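Local coordinates for protein L-threonine-O-3-phosphate decarboxylase (PDB 3FKD) that probably acts as a pyridoxal 5'-phosphate-dependent lyase that decarboxylates L-threonine O-3-phosphate, on a class I and II aminotransferase fold, at residues Glu291-Met296 / Asn301-Asp306; Asn265-Val270 / Lys333-Phe338; Thr262-Asn265 / Glu271-Pro274. One frame throughout, in Å; residues are numbered along the deposited sequence.

Contact 1: residues Glu291-Met296 / Asn301-Asp306; sequences ELKKYM and NMLIRD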
loop_
_atom_site.group_PDB
_atom_site.type_symbol
_atom_site.label_atom_id
_atom_site.label_comp_id
_atom_site.label_asym_id
_atom_site.label_seq_id
_atom_site.Cartn_x
_atom_site.Cartn_y
_atom_site.Cartn_z
ATOM N N GLU A 291 31.088 -4.856 11.297
ATOM C CA GLU A 291 32.450 -4.453 10.915
ATOM C C GLU A 291 32.695 -4.516 9.403
ATOM O O GLU A 291 33.138 -3.554 8.809
ATOM C CB GLU A 291 33.498 -5.299 11.619
ATOM C CG GLU A 291 33.787 -4.899 13.049
ATOM C CD GLU A 291 34.682 -5.933 13.766
ATOM O OE1 GLU A 291 35.440 -6.663 13.061
ATOM O OE2 GLU A 291 34.628 -6.020 15.019
ATOM N N LEU A 292 32.416 -5.663 8.800
ATOM C CA LEU A 292 32.637 -5.855 7.369
ATOM C C LEU A 292 31.886 -4.845 6.502
ATOM O O LEU A 292 32.458 -4.320 5.540
ATOM C CB LEU A 292 32.289 -7.282 6.930
ATOM C CG LEU A 292 32.669 -7.669 5.486
ATOM C CD1 LEU A 292 34.149 -7.411 5.158
ATOM C CD2 LEU A 292 32.339 -9.125 5.224
ATOM N N LYS A 293 30.631 -4.567 6.864
ATOM C CA LYS A 293 29.724 -3.765 6.047
ATOM C C LYS A 293 30.103 -2.278 6.003
ATOM O O LYS A 293 29.901 -1.592 4.992
ATOM C CB LYS A 293 28.272 -3.921 6.550
ATOM C CG LYS A 293 27.302 -2.902 5.984
ATOM C CD LYS A 293 25.915 -2.954 6.654
ATOM C CE LYS A 293 24.886 -1.994 5.966
ATOM N NZ LYS A 293 23.797 -1.634 6.905
ATOM N N LYS A 294 30.621 -1.791 7.119
ATOM C CA LYS A 294 31.082 -0.419 7.240
ATOM C C LYS A 294 32.357 -0.144 6.407
ATOM O O LYS A 294 32.520 0.924 5.812
ATOM C CB LYS A 294 31.330 -0.132 8.711
ATOM C CG LYS A 294 31.864 1.230 8.982
ATOM C CD LYS A 294 32.882 1.201 10.124
ATOM C CE LYS A 294 33.013 2.563 10.775
ATOM N NZ LYS A 294 31.858 2.790 11.683
ATOM N N TYR A 295 33.247 -1.127 6.380
ATOM C CA TYR A 295 34.508 -1.071 5.636
ATOM C C TYR A 295 34.282 -1.082 4.104
ATOM O O TYR A 295 34.650 -0.147 3.398
ATOM C CB TYR A 295 35.318 -2.291 6.053
ATOM C CG TYR A 295 36.618 -2.501 5.321
ATOM C CD1 TYR A 295 37.795 -1.910 5.785
ATOM C CD2 TYR A 295 36.688 -3.316 4.191
ATOM C CE1 TYR A 295 39.000 -2.098 5.144
ATOM C CE2 TYR A 295 37.893 -3.508 3.534
ATOM C CZ TYR A 295 39.049 -2.893 4.024
ATOM O OH TYR A 295 40.263 -3.058 3.398
HETATM N N MSE A 296 33.674 -2.160 3.620
HETATM C CA MSE A 296 33.218 -2.284 2.262
HETATM C C MSE A 296 32.497 -1.021 1.748
HETATM O O MSE A 296 32.691 -0.611 0.620
HETATM C CB MSE A 296 32.315 -3.510 2.160
HETATM C CG MSE A 296 32.994 -4.793 2.584
HETATM SE SE MSE A 296 34.523 -5.255 1.400
HETATM C CE MSE A 296 33.476 -5.907 -0.144
ATOM N N ASN A 301 33.177 1.431 -1.295
ATOM C CA ASN A 301 31.956 1.846 -1.997
ATOM C C ASN A 301 31.023 0.715 -2.381
ATOM O O ASN A 301 30.306 0.806 -3.375
ATOM C CB ASN A 301 32.330 2.557 -3.282
ATOM C CG ASN A 301 33.109 3.823 -3.031
ATOM O OD1 ASN A 301 32.586 4.774 -2.401
ATOM N ND2 ASN A 301 34.378 3.860 -3.519
HETATM N N MSE A 302 31.046 -0.354 -1.596
HETATM C CA MSE A 302 30.231 -1.519 -1.856
HETATM C C MSE A 302 29.279 -1.772 -0.713
HETATM O O MSE A 302 29.692 -1.834 0.448
HETATM C CB MSE A 302 31.114 -2.738 -2.053
HETATM C CG MSE A 302 31.715 -2.809 -3.427
HETATM SE SE MSE A 302 33.139 -4.141 -3.572
HETATM C CE MSE A 302 34.686 -2.943 -3.798
ATOM N N LEU A 303 28.010 -1.960 -1.037
ATOM C CA LEU A 303 27.049 -2.283 -0.002
ATOM C C LEU A 303 26.781 -3.780 0.137
ATOM O O LEU A 303 26.612 -4.479 -0.835
ATOM C CB LEU A 303 25.733 -1.475 -0.143
ATOM C CG LEU A 303 24.831 -1.545 1.106
ATOM C CD1 LEU A 303 25.485 -0.851 2.289
ATOM C CD2 LEU A 303 23.453 -0.933 0.880
ATOM N N ILE A 304 26.731 -4.250 1.380
ATOM C CA ILE A 304 26.424 -5.644 1.682
ATOM C C ILE A 304 25.300 -5.674 2.710
ATOM O O ILE A 304 25.101 -4.697 3.412
ATOM C CB ILE A 304 27.660 -6.393 2.244
ATOM C CG1 ILE A 304 27.985 -5.922 3.657
ATOM C CG2 ILE A 304 28.834 -6.116 1.400
ATOM C CD1 ILE A 304 29.066 -6.667 4.284
ATOM N N ARG A 305 24.577 -6.790 2.795
ATOM C CA ARG A 305 23.583 -7.006 3.840
ATOM C C ARG A 305 24.127 -7.686 5.122
ATOM O O ARG A 305 24.382 -8.885 5.157
ATOM C CB ARG A 305 22.404 -7.800 3.262
ATOM C CG ARG A 305 21.351 -8.238 4.256
ATOM C CD ARG A 305 20.460 -7.100 4.750
ATOM N NE ARG A 305 19.063 -7.542 4.951
ATOM C CZ ARG A 305 18.591 -7.959 6.123
ATOM N NH1 ARG A 305 19.383 -7.977 7.192
ATOM N NH2 ARG A 305 17.338 -8.357 6.235
ATOM N N ASP A 306 24.277 -6.905 6.181
ATOM C CA ASP A 306 24.430 -7.491 7.507
ATOM C C ASP A 306 23.240 -8.420 7.796
ATOM O O ASP A 306 22.083 -7.973 7.948
ATOM C CB ASP A 306 24.521 -6.393 8.564
ATOM C CG ASP A 306 24.810 -6.928 9.963
ATOM O OD1 ASP A 306 24.414 -8.075 10.304
ATOM O OD2 ASP A 306 25.451 -6.180 10.731
HETATM O O HOH W 1 22.319 -4.505 6.519
#
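Met296 and Met302 meet through backbone and side chain alike where helix 289-298 returns into strand 302-306. The hydrogen bonding across the contact is between main-chain atoms: Met302 N donates to Met296 O at 2.8 Å, nearly straight at the hydrogen (172°), although the donor stands well above the carbonyl plane. Asn301 N comes equally near to this oxygen, but its angle is too poor for a bond.

The apolar contacts centre on Ile304. With chi1 at 71°, its CG1 is lodged between the backbone N and the carbonyl carbon, and CD1 reaches Lys293 CA at 3.5 Å. Leu292 CG lies 3.9 Å from the same Ile304 CD1, the two side chains crossing at about a right angle. Nearer the turn the two selenomethionines touch obliquely, Met296 CE to Met302 SE at 3.9 Å.

Lys293 joins the apolar and polar parts. Its CB meets Ile304 CG1 at 3.5 Å, and the extended chain beyond runs past Ile304 O, with CE 3.9 Å from Leu303 CD1. A water takes weak hydrogen bonds from Lys293 NZ and Asp306 N, while Asp306 OD1 accepts from Ser308 N. Lys293 NZ and Asp306 OD2 remain 6.2 Å apart, so any attraction between their charges is probably long-range. The chemistry is thus chiefly apolar, with one firm main-chain bond tying the helix to the strand that follows it.

Contact 2: residues Asn265-Val270 / Lys333-Phe338; sequences NRLDGV and KALETF
The carboxylate of Glu336 turns one face to Leu267: CD1 of the leucine sits almost squarely above Glu336 OE1, at 4.3 Å. A second flat group, the peptide between Leu335 and Glu336, also presents a face, over which Leu267 CD2 lies 4.0 Å from Glu336 N. The ring of Phe338, on the same helix, is engaged elsewhere; Tyr295 meets it edge-to-face, and Leu292 and Leu284 also touch it.

The apolar heart of the contact is the pair Leu267 and Leu335. Leu267 points its CB at the helix and brings CD2 to 3.9 Å from Leu335 CG and 4.0 Å from Leu335 CD2, the two side chains meeting at a slant. Leu335 sets CG opposite its own backbone N (chi1 -176°), which sends its branch toward the incoming leucine. Leu282 and Leu292 touch Leu335 as well, placing this residue between the small sheet and helix 289-298. Leu267 in turn also touches Ile332, one turn earlier on helix 325-339.

Leu267 follows the end of helix 250-266, and the chain turns through Gly269 before Val270 enters the edge strand. At the backbone angles of this glycine (phi 110°) a CB would be jammed against the carbonyl O of Asp268. Across the interface the attraction is dispersive: leucine methyls lie against a leucine, a peptide face and a carboxylate face, joining the turn to helix 325-339 without a polar link.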
loop_
_atom_site.group_PDB
_atom_site.type_symbol
_atom_site.label_atom_id
_atom_site.label_comp_id
_atom_site.label_asym_id
_atom_site.label_seq_id
_atom_site.Cartn_x
_atom_site.Cartn_y
_atom_site.Cartn_z
ATOM N N ASN A 265 35.424 -19.001 -1.284
ATOM C CA ASN A 265 35.835 -20.035 -0.362
ATOM C C ASN A 265 37.379 -20.092 -0.303
ATOM O O ASN A 265 37.981 -20.311 0.762
ATOM C CB ASN A 265 35.229 -21.385 -0.740
ATOM C CG ASN A 265 33.775 -21.526 -0.303
ATOM O OD1 ASN A 265 33.385 -21.067 0.761
ATOM N ND2 ASN A 265 32.971 -22.179 -1.134
ATOM N N ARG A 266 38.017 -19.849 -1.437
ATOM C CA ARG A 266 39.466 -19.850 -1.480
ATOM C C ARG A 266 40.026 -18.908 -0.445
ATOM O O ARG A 266 41.140 -19.120 0.055
ATOM C CB ARG A 266 39.976 -19.406 -2.842
ATOM C CG ARG A 266 39.944 -20.484 -3.864
ATOM C CD ARG A 266 40.856 -20.082 -4.945
ATOM N NE ARG A 266 41.062 -21.172 -5.884
ATOM C CZ ARG A 266 41.685 -21.033 -7.039
ATOM N NH1 ARG A 266 42.172 -19.846 -7.385
ATOM N NH2 ARG A 266 41.819 -22.081 -7.827
ATOM N N LEU A 267 39.280 -17.848 -0.156
ATOM C CA LEU A 267 39.731 -16.890 0.834
ATOM C C LEU A 267 39.829 -17.594 2.167
ATOM O O LEU A 267 39.035 -18.492 2.456
ATOM C CB LEU A 267 38.801 -15.667 0.911
ATOM C CG LEU A 267 39.341 -14.464 0.118
ATOM C CD1 LEU A 267 39.777 -14.900 -1.260
ATOM C CD2 LEU A 267 38.349 -13.304 0.060
ATOM N N ASP A 268 40.830 -17.215 2.956
ATOM C CA ASP A 268 40.944 -17.729 4.316
ATOM C C ASP A 268 40.321 -16.802 5.366
ATOM O O ASP A 268 40.618 -15.607 5.427
ATOM C CB ASP A 268 42.391 -18.052 4.663
ATOM C CG ASP A 268 42.709 -19.545 4.507
ATOM O OD1 ASP A 268 43.528 -19.921 3.606
ATOM O OD2 ASP A 268 42.119 -20.341 5.292
ATOM N N GLY A 269 39.450 -17.373 6.191
ATOM C CA GLY A 269 38.809 -16.618 7.234
ATOM C C GLY A 269 37.342 -16.431 6.917
ATOM O O GLY A 269 36.607 -15.866 7.731
ATOM N N VAL A 270 36.929 -16.881 5.729
ATOM C CA VAL A 270 35.533 -16.840 5.344
ATOM C C VAL A 270 35.027 -18.133 4.735
ATOM O O VAL A 270 35.703 -18.779 3.943
ATOM C CB VAL A 270 35.181 -15.670 4.399
ATOM C CG1 VAL A 270 35.725 -14.389 4.931
ATOM C CG2 VAL A 270 35.664 -15.935 2.966
ATOM N N LYS A 333 38.875 -8.580 -3.814
ATOM C CA LYS A 333 40.007 -7.832 -3.282
ATOM C C LYS A 333 39.536 -7.028 -2.081
ATOM O O LYS A 333 40.127 -7.099 -1.006
ATOM C CB LYS A 333 40.592 -6.929 -4.352
ATOM C CG LYS A 333 40.934 -7.721 -5.589
ATOM C CD LYS A 333 41.992 -7.063 -6.477
ATOM C CE LYS A 333 42.524 -8.078 -7.489
ATOM N NZ LYS A 333 42.951 -7.457 -8.795
ATOM N N ALA A 334 38.456 -6.283 -2.267
ATOM C CA ALA A 334 37.875 -5.512 -1.193
ATOM C C ALA A 334 37.850 -6.361 0.070
ATOM O O ALA A 334 38.273 -5.925 1.129
ATOM C CB ALA A 334 36.480 -5.074 -1.571
ATOM N N LEU A 335 37.362 -7.585 -0.048
ATOM C CA LEU A 335 37.261 -8.476 1.099
ATOM C C LEU A 335 38.652 -8.959 1.642
ATOM O O LEU A 335 38.955 -8.852 2.850
ATOM C CB LEU A 335 36.341 -9.649 0.739
ATOM C CG LEU A 335 36.019 -10.672 1.827
ATOM C CD1 LEU A 335 35.568 -9.972 3.070
ATOM C CD2 LEU A 335 34.976 -11.646 1.312
ATOM N N GLU A 336 39.469 -9.493 0.743
ATOM C CA GLU A 336 40.825 -9.915 1.055
ATOM C C GLU A 336 41.540 -8.836 1.851
ATOM O O GLU A 336 42.193 -9.106 2.860
ATOM C CB GLU A 336 41.587 -10.202 -0.236
ATOM C CG GLU A 336 42.768 -11.072 -0.012
ATOM C CD GLU A 336 43.140 -11.884 -1.254
ATOM O OE1 GLU A 336 42.489 -11.675 -2.325
ATOM O OE2 GLU A 336 44.075 -12.731 -1.141
ATOM N N THR A 337 41.392 -7.604 1.395
ATOM C CA THR A 337 41.980 -6.471 2.070
ATOM C C THR A 337 41.471 -6.327 3.507
ATOM O O THR A 337 42.216 -5.967 4.425
ATOM C CB THR A 337 41.694 -5.212 1.267
ATOM O OG1 THR A 337 42.410 -5.312 0.036
ATOM C CG2 THR A 337 42.170 -3.986 2.000
ATOM N N PHE A 338 40.187 -6.602 3.684
ATOM C CA PHE A 338 39.599 -6.612 5.004
ATOM C C PHE A 338 40.285 -7.675 5.878
ATOM O O PHE A 338 40.864 -7.379 6.907
ATOM C CB PHE A 338 38.092 -6.869 4.936
ATOM C CG PHE A 338 37.420 -6.911 6.300
ATOM C CD1 PHE A 338 37.212 -5.742 7.025
ATOM C CD2 PHE A 338 37.013 -8.119 6.859
ATOM C CE1 PHE A 338 36.603 -5.777 8.266
ATOM C CE2 PHE A 338 36.409 -8.157 8.106
ATOM C CZ PHE A 338 36.208 -6.989 8.812
#

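Contact 3: residues Thr262-Asn265 / Glu271-Pro274; sequences TALN and EVHP
A helix-turn-strand connection, leading from helix 250-266 into the edge strand 270-272, is fastened here by the side chain of Asn265 and the backbone of Val272. Val272 N donates to Asn265 OD1 at 3.0 Å with an N-H...O angle of 158°. The donor lies in the carbonyl plane of the amide and nearly in line with its C=O bond (159° at the oxygen). Asn265 holds CG on the side opposite its carbonyl carbon (chi1 -79°), and from there the amide extends across the gap between the two backbones. These are 5.7 Å apart at their nearest CA atoms, Asn265 CA and Glu271 CA. The same OD1 also rests 3.6 Å from Val272 CB, so the valine meets the amide oxygen with a C-H group as well as with its N-H.

Strand 270-272 is an outermost strand of the five-stranded sheet in the smaller domain of this aminotransferase-like fold. Glu271 and His273 make backbone hydrogen bonds to Arg283 and Leu281 of strand 279-284, whereas the intervening N-H of Val272 is taken up by the asparagine. A side-chain carbonyl thereby serves the place where a further strand would offer its own.

Beside this bond runs an apolar contact. Val272 CG2 lies 3.8 Å from Leu264 CB and 4.0 Å from Leu264 CD1, the side chains meeting at a slant with the valine pointing its CB toward the helix. Phe280 touches both residues, and Val272 also touches Leu282. Leu264 packs further on Phe331, Ile332 and Leu335 of helix 325-339.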
loop_
_atom_site.group_PDB
_atom_site.type_symbol
_atom_site.label_atom_id
_atom_site.label_comp_id
_atom_site.label_asym_id
_atom_site.label_seq_id
_atom_site.Cartn_x
_atom_site.Cartn_y
_atom_site.Cartn_z
ATOM N N THR A 262 33.282 -19.876 -5.463
ATOM C CA THR A 262 34.564 -20.546 -5.558
ATOM C C THR A 262 35.688 -19.629 -5.116
ATOM O O THR A 262 36.531 -19.992 -4.272
ATOM C CB THR A 262 34.841 -20.940 -7.016
ATOM O OG1 THR A 262 33.843 -21.872 -7.468
ATOM C CG2 THR A 262 36.232 -21.528 -7.151
ATOM N N ALA A 263 35.742 -18.451 -5.712
ATOM C CA ALA A 263 36.725 -17.478 -5.292
ATOM C C ALA A 263 36.544 -17.154 -3.812
ATOM O O ALA A 263 37.531 -17.133 -3.077
ATOM C CB ALA A 263 36.663 -16.234 -6.132
ATOM N N LEU A 264 35.305 -16.937 -3.351
ATOM C CA LEU A 264 35.129 -16.638 -1.949
ATOM C C LEU A 264 35.652 -17.727 -0.979
ATOM O O LEU A 264 36.245 -17.403 0.059
ATOM C CB LEU A 264 33.688 -16.247 -1.617
ATOM C CG LEU A 264 33.283 -14.830 -2.069
ATOM C CD1 LEU A 264 31.806 -14.633 -1.953
ATOM C CD2 LEU A 264 34.017 -13.720 -1.363
ATOM N N ASN A 265 35.424 -19.001 -1.284
ATOM C CA ASN A 265 35.835 -20.035 -0.362
ATOM C C ASN A 265 37.379 -20.092 -0.303
ATOM O O ASN A 265 37.981 -20.311 0.762
ATOM C CB ASN A 265 35.229 -21.385 -0.740
ATOM C CG ASN A 265 33.775 -21.526 -0.303
ATOM O OD1 ASN A 265 33.385 -21.067 0.761
ATOM N ND2 ASN A 265 32.971 -22.179 -1.134
ATOM N N GLU A 271 33.796 -18.455 5.093
ATOM C CA GLU A 271 33.122 -19.655 4.659
ATOM C C GLU A 271 31.789 -19.280 3.963
ATOM O O GLU A 271 30.986 -18.532 4.520
ATOM C CB GLU A 271 32.879 -20.512 5.901
ATOM C CG GLU A 271 31.772 -21.541 5.772
ATOM C CD GLU A 271 31.707 -22.484 6.981
ATOM O OE1 GLU A 271 31.364 -22.022 8.111
ATOM O OE2 GLU A 271 31.989 -23.693 6.784
ATOM N N VAL A 272 31.549 -19.779 2.757
ATOM C CA VAL A 272 30.268 -19.512 2.106
ATOM C C VAL A 272 29.273 -20.666 2.222
ATOM O O VAL A 272 29.520 -21.762 1.702
ATOM C CB VAL A 272 30.424 -19.089 0.621
ATOM C CG1 VAL A 272 29.132 -19.262 -0.135
ATOM C CG2 VAL A 272 30.857 -17.643 0.530
ATOM N N HIS A 273 28.148 -20.415 2.895
ATOM C CA HIS A 273 27.087 -21.421 3.017
ATOM C C HIS A 273 26.545 -21.825 1.637
ATOM O O HIS A 273 26.166 -20.957 0.847
ATOM C CB HIS A 273 25.959 -20.910 3.913
ATOM C CG HIS A 273 24.945 -21.961 4.253
ATOM N ND1 HIS A 273 24.074 -22.487 3.321
ATOM C CD2 HIS A 273 24.671 -22.595 5.421
ATOM C CE1 HIS A 273 23.308 -23.397 3.900
ATOM N NE2 HIS A 273 23.649 -23.482 5.173
ATOM N N PRO A 274 26.514 -23.135 1.325
ATOM C CA PRO A 274 25.994 -23.565 0.017
ATOM C C PRO A 274 24.655 -22.940 -0.345
ATOM O O PRO A 274 23.816 -22.751 0.537
ATOM C CB PRO A 274 25.844 -25.080 0.192
ATOM C CG PRO A 274 27.024 -25.423 1.053
ATOM C CD PRO A 274 27.094 -24.268 2.067
#

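Overall arrangement
Following the chain from the N terminus, helix 250-266 comes first, and its Asn265 falls within the ranges of both contact 2 and contact 3. Contact 3 closes a short loop at once, tying the helix to edge strand 270-272. Contact 2, made by the turn after the helix, waits for helix 325-339 near the C terminus, closing a long loop. Contact 1 opens and closes within that long loop, joining helix 289-298 to strand 302-306 after contact 3 is complete. Contacts 1 and 2 touch, as at Leu292 and Phe338, and contacts 2 and 3 touch at Leu335 and Leu264. Contacts 1 and 3, with centres about 17 Å apart, both reach the five-stranded sheet but do not touch each other.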